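Local coordinates for peptidase M16 domain protein (Alicyclobacillus acidocaldarius subsp. acidocaldarius DSM 446, PDB 4XEA) that is a putative metallopeptidase of family M16, probably cleaving peptide bonds at a metal site that holds nickel in this crystal, at residues 30-41 with 90-101. Residues are numbered along the deposited sequence; the frame is centred on the assembly and turned at random.
Sequences QTYAMFATRYGS and TTFDHTAYYFSG
Thr31 to Thr37 run antiparallel to Thr95 to Gly101, the strand axes 4.6 Å apart at closest and their directions 165° apart, and eight backbone hydrogen bonds join the hydrogen-bonded pairs Thr31–Gly101, Ala33–Phe99, Phe35–Tyr97 and Thr37–Thr95. Beyond the strands the loop is held by two further bonds: the Thr95 hydroxyl OG1 donates to Tyr39 O at 2.9 Å, and Ser41 N donates to Thr91 O at 3.0 Å. Gly40 lies against the Thr91 and Phe92 carbonyls, where a side chain would clash.

On the face with Tyr32, Met34 and Tyr98, the Tyr32 and Tyr98 rings are nearly parallel (17°) but slid apart, with centroids 5.7 Å distant; Tyr32 OH instead meets Tyr98 CD1 at 3.4 Å. With CG between backbone N and carbonyl carbon (chi1 60°), the Tyr98 ring stays near both neighbours, CD1 at the Tyr32 hydroxyl and CD2 3.9 Å from the selenomethionine methyl Met34 CE. A serine in place of Tyr98 would probably leave Tyr32 OH and Met34 CE without their ring neighbour and both side chains freer to turn. On the other face, Ala33 CB sits over the Phe99 ring in a CH-pi contact, 3.6 Å from its centroid.

These adjacent interior strands belong to the mixed sheet of the M16 domain, where 31-37 also pairs with 194-200. Helix 367-379 packs on Tyr32, Met34 and Ala36; helix 59-66, carrying nickel ligands His61 and His65 in HxxEH, the family's inverted zinc-binding motif, touches Tyr39, Thr90 and Thr95, and Thr90 OG1 and Glu64 OE1 are hydrogen-bonded.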
loop_
_atom_site.group_PDB
_atom_site.type_symbol
_atom_site.label_atom_id
_atom_site.label_comp_id
_atom_site.label_asym_id
_atom_site.label_seq_id
_atom_site.Cartn_x
_atom_site.Cartn_y
_atom_site.Cartn_z
ATOM N N GLN A 30 14.240 10.448 4.229
ATOM C CA GLN A 30 14.347 9.015 4.459
ATOM C C GLN A 30 15.579 8.407 3.820
ATOM O O GLN A 30 15.934 8.751 2.692
ATOM C CB GLN A 30 13.117 8.301 3.908
ATOM C CG GLN A 30 13.060 6.803 4.245
ATOM C CD GLN A 30 12.215 6.016 3.263
ATOM O OE1 GLN A 30 12.515 5.952 2.088
ATOM N NE2 GLN A 30 11.159 5.421 3.755
ATOM N N THR A 31 16.229 7.509 4.555
ATOM C CA THR A 31 17.212 6.562 3.998
ATOM C C THR A 31 16.587 5.171 4.137
ATOM O O THR A 31 15.962 4.874 5.161
ATOM C CB THR A 31 18.574 6.654 4.730
ATOM O OG1 THR A 31 19.128 7.942 4.506
ATOM C CG2 THR A 31 19.618 5.570 4.216
ATOM N N TYR A 32 16.696 4.356 3.078
ATOM C CA TYR A 32 16.150 3.013 3.059
ATOM C C TYR A 32 17.323 2.112 2.688
ATOM O O TYR A 32 18.066 2.379 1.723
ATOM C CB TYR A 32 14.989 2.938 2.052
ATOM C CG TYR A 32 14.196 1.616 1.989
ATOM C CD1 TYR A 32 14.744 0.465 1.394
ATOM C CD2 TYR A 32 12.894 1.527 2.471
ATOM C CE1 TYR A 32 14.017 -0.741 1.320
ATOM C CE2 TYR A 32 12.153 0.312 2.390
ATOM C CZ TYR A 32 12.731 -0.802 1.809
ATOM O OH TYR A 32 12.043 -2.001 1.734
ATOM N N ALA A 33 17.540 1.084 3.498
ATOM C CA ALA A 33 18.726 0.239 3.368
ATOM C C ALA A 33 18.294 -1.234 3.384
ATOM O O ALA A 33 17.459 -1.618 4.205
ATOM C CB ALA A 33 19.659 0.533 4.542
HETATM N N MSE A 34 18.899 -2.069 2.531
HETATM C CA MSE A 34 18.564 -3.487 2.517
HETATM C C MSE A 34 19.844 -4.324 2.366
HETATM O O MSE A 34 20.683 -4.019 1.503
HETATM C CB MSE A 34 17.587 -3.790 1.372
HETATM C CG MSE A 34 17.244 -5.309 1.165
HETATM SE SE MSE A 34 15.832 -5.680 -0.147
HETATM C CE MSE A 34 14.242 -5.072 0.820
ATOM N N PHE A 35 19.980 -5.324 3.247
ATOM C CA PHE A 35 21.068 -6.293 3.245
ATOM C C PHE A 35 20.422 -7.666 2.952
ATOM O O PHE A 35 19.608 -8.132 3.746
ATOM C CB PHE A 35 21.729 -6.266 4.644
ATOM C CG PHE A 35 23.050 -7.002 4.762
ATOM C CD1 PHE A 35 23.863 -7.262 3.675
ATOM C CD2 PHE A 35 23.516 -7.342 6.026
ATOM C CE1 PHE A 35 25.091 -7.928 3.834
ATOM C CE2 PHE A 35 24.753 -7.988 6.197
ATOM C CZ PHE A 35 25.523 -8.287 5.094
ATOM N N ALA A 36 20.728 -8.274 1.806
ATOM C CA ALA A 36 20.058 -9.509 1.377
ATOM C C ALA A 36 21.004 -10.583 0.995
ATOM O O ALA A 36 22.131 -10.292 0.552
ATOM C CB ALA A 36 19.107 -9.237 0.225
ATOM N N THR A 37 20.526 -11.826 1.128
ATOM C CA THR A 37 21.324 -13.009 0.776
ATOM C C THR A 37 20.670 -13.779 -0.360
ATOM O O THR A 37 19.445 -13.894 -0.418
ATOM C CB THR A 37 21.546 -13.948 1.982
ATOM O OG1 THR A 37 22.226 -15.136 1.566
ATOM C CG2 THR A 37 20.216 -14.308 2.597
ATOM N N ARG A 38 21.510 -14.276 -1.276
ATOM C CA ARG A 38 21.084 -15.196 -2.347
ATOM C C ARG A 38 20.830 -16.616 -1.781
ATOM O O ARG A 38 21.577 -17.583 -2.061
ATOM C CB ARG A 38 22.142 -15.241 -3.436
ATOM C CG ARG A 38 21.705 -15.887 -4.719
ATOM C CD ARG A 38 22.826 -15.932 -5.764
ATOM N NE ARG A 38 23.339 -14.627 -6.242
ATOM C CZ ARG A 38 24.430 -13.993 -5.795
ATOM N NH1 ARG A 38 25.139 -14.464 -4.769
ATOM N NH2 ARG A 38 24.797 -12.843 -6.372
ATOM N N TYR A 39 19.747 -16.708 -1.037
ATOM C CA TYR A 39 19.308 -17.912 -0.342
ATOM C C TYR A 39 17.842 -17.722 0.000
ATOM O O TYR A 39 17.461 -16.730 0.653
ATOM C CB TYR A 39 20.104 -18.100 0.930
ATOM C CG TYR A 39 19.697 -19.316 1.749
ATOM C CD1 TYR A 39 19.574 -20.567 1.163
ATOM C CD2 TYR A 39 19.457 -19.213 3.107
ATOM C CE1 TYR A 39 19.221 -21.685 1.891
ATOM C CE2 TYR A 39 19.110 -20.337 3.865
ATOM C CZ TYR A 39 19.020 -21.566 3.252
ATOM O OH TYR A 39 18.706 -22.674 3.984
ATOM N N GLY A 40 16.986 -18.643 -0.427
ATOM C CA GLY A 40 15.573 -18.557 -0.059
ATOM C C GLY A 40 14.947 -19.904 0.123
ATOM O O GLY A 40 15.657 -20.900 0.235
ATOM N N SER A 41 13.612 -19.934 0.087
ATOM C CA SER A 41 12.853 -21.147 0.412
ATOM C C SER A 41 13.123 -22.298 -0.538
ATOM O O SER A 41 12.993 -23.469 -0.123
ATOM C CB SER A 41 11.332 -20.883 0.486
ATOM O OG SER A 41 10.777 -20.486 -0.772
ATOM N N THR A 90 11.420 -13.437 3.824
ATOM C CA THR A 90 11.993 -14.527 3.035
ATOM C C THR A 90 11.105 -14.748 1.830
ATOM O O THR A 90 9.849 -14.741 1.947
ATOM C CB THR A 90 11.984 -15.801 3.851
ATOM O OG1 THR A 90 12.597 -15.537 5.117
ATOM C CG2 THR A 90 12.724 -16.923 3.130
ATOM N N THR A 91 11.730 -14.894 0.669
ATOM C CA THR A 91 10.994 -15.266 -0.547
ATOM C C THR A 91 11.641 -16.509 -1.172
ATOM O O THR A 91 12.427 -17.215 -0.516
ATOM C CB THR A 91 10.751 -14.101 -1.549
ATOM O OG1 THR A 91 9.848 -14.573 -2.577
ATOM C CG2 THR A 91 12.034 -13.602 -2.218
ATOM N N PHE A 92 11.271 -16.820 -2.410
ATOM C CA PHE A 92 11.686 -18.086 -3.014
ATOM C C PHE A 92 13.183 -18.218 -3.091
ATOM O O PHE A 92 13.736 -19.315 -2.884
ATOM C CB PHE A 92 11.072 -18.219 -4.415
ATOM C CG PHE A 92 9.588 -18.226 -4.401
ATOM C CD1 PHE A 92 8.896 -19.208 -3.676
ATOM C CD2 PHE A 92 8.870 -17.268 -5.067
ATOM C CE1 PHE A 92 7.512 -19.228 -3.636
ATOM C CE2 PHE A 92 7.460 -17.318 -5.052
ATOM C CZ PHE A 92 6.807 -18.292 -4.316
ATOM N N ASP A 93 13.848 -17.131 -3.467
ATOM C CA ASP A 93 15.255 -17.183 -3.818
ATOM C C ASP A 93 16.142 -16.146 -3.132
ATOM O O ASP A 93 17.345 -16.018 -3.468
ATOM C CB ASP A 93 15.443 -17.111 -5.354
ATOM C CG ASP A 93 14.862 -15.841 -5.983
ATOM O OD1 ASP A 93 14.343 -14.966 -5.254
ATOM O OD2 ASP A 93 14.895 -15.730 -7.224
ATOM N N HIS A 94 15.574 -15.389 -2.199
ATOM C CA HIS A 94 16.406 -14.536 -1.346
ATOM C C HIS A 94 15.705 -14.267 -0.019
ATOM O O HIS A 94 14.483 -14.495 0.138
ATOM C CB HIS A 94 16.827 -13.227 -2.074
ATOM C CG HIS A 94 15.712 -12.240 -2.289
ATOM N ND1 HIS A 94 14.929 -12.224 -3.430
ATOM C CD2 HIS A 94 15.259 -11.225 -1.510
ATOM C CE1 HIS A 94 14.040 -11.238 -3.336
ATOM N NE2 HIS A 94 14.238 -10.604 -2.190
ATOM N N THR A 95 16.521 -13.866 0.961
ATOM C CA THR A 95 16.072 -13.372 2.250
ATOM C C THR A 95 16.651 -11.970 2.416
ATOM O O THR A 95 17.847 -11.732 2.127
ATOM C CB THR A 95 16.580 -14.263 3.431
ATOM O OG1 THR A 95 16.372 -15.655 3.146
ATOM C CG2 THR A 95 15.862 -13.909 4.727
ATOM N N ALA A 96 15.793 -11.046 2.850
ATOM C CA ALA A 96 16.132 -9.624 2.951
ATOM C C ALA A 96 15.857 -9.050 4.345
ATOM O O ALA A 96 14.821 -9.359 4.963
ATOM C CB ALA A 96 15.352 -8.816 1.919
ATOM N N TYR A 97 16.806 -8.205 4.790
ATOM C CA TYR A 97 16.763 -7.428 6.030
ATOM C C TYR A 97 16.887 -5.941 5.683
ATOM O O TYR A 97 17.778 -5.534 4.916
ATOM C CB TYR A 97 17.894 -7.878 6.974
ATOM C CG TYR A 97 17.861 -9.383 7.228
ATOM C CD1 TYR A 97 17.131 -9.899 8.291
ATOM C CD2 TYR A 97 18.471 -10.289 6.346
ATOM C CE1 TYR A 97 17.024 -11.240 8.511
ATOM C CE2 TYR A 97 18.384 -11.678 6.570
ATOM C CZ TYR A 97 17.652 -12.140 7.649
ATOM O OH TYR A 97 17.540 -13.486 7.899
ATOM N N TYR A 98 15.980 -5.103 6.214
ATOM C CA TYR A 98 15.955 -3.717 5.754
ATOM C C TYR A 98 15.457 -2.765 6.817
ATOM O O TYR A 98 14.703 -3.179 7.696
ATOM C CB TYR A 98 15.107 -3.615 4.496
ATOM C CG TYR A 98 13.650 -4.040 4.650
ATOM C CD1 TYR A 98 12.664 -3.098 4.877
ATOM C CD2 TYR A 98 13.267 -5.385 4.545
ATOM C CE1 TYR A 98 11.319 -3.467 5.016
ATOM C CE2 TYR A 98 11.916 -5.766 4.660
ATOM C CZ TYR A 98 10.961 -4.800 4.890
ATOM O OH TYR A 98 9.650 -5.154 5.053
ATOM N N PHE A 99 15.933 -1.513 6.766
ATOM C CA PHE A 99 15.426 -0.481 7.618
ATOM C C PHE A 99 15.091 0.737 6.795
ATOM O O PHE A 99 15.556 0.914 5.668
ATOM C CB PHE A 99 16.423 -0.129 8.771
ATOM C CG PHE A 99 17.653 0.644 8.344
ATOM C CD1 PHE A 99 17.596 2.009 8.114
ATOM C CD2 PHE A 99 18.888 0.002 8.235
ATOM C CE1 PHE A 99 18.731 2.722 7.741
ATOM C CE2 PHE A 99 20.034 0.713 7.867
ATOM C CZ PHE A 99 19.956 2.068 7.615
ATOM N N SER A 100 14.273 1.590 7.371
ATOM C CA SER A 100 14.162 2.950 6.905
ATOM C C SER A 100 14.201 3.910 8.105
ATOM O O SER A 100 13.740 3.582 9.195
ATOM C CB SER A 100 12.905 3.110 6.096
ATOM O OG SER A 100 11.803 3.053 6.948
ATOM N N GLY A 101 14.799 5.077 7.896
ATOM C CA GLY A 101 14.950 6.070 8.963
ATOM C C GLY A 101 15.348 7.441 8.464
ATOM O O GLY A 101 15.466 7.662 7.260
#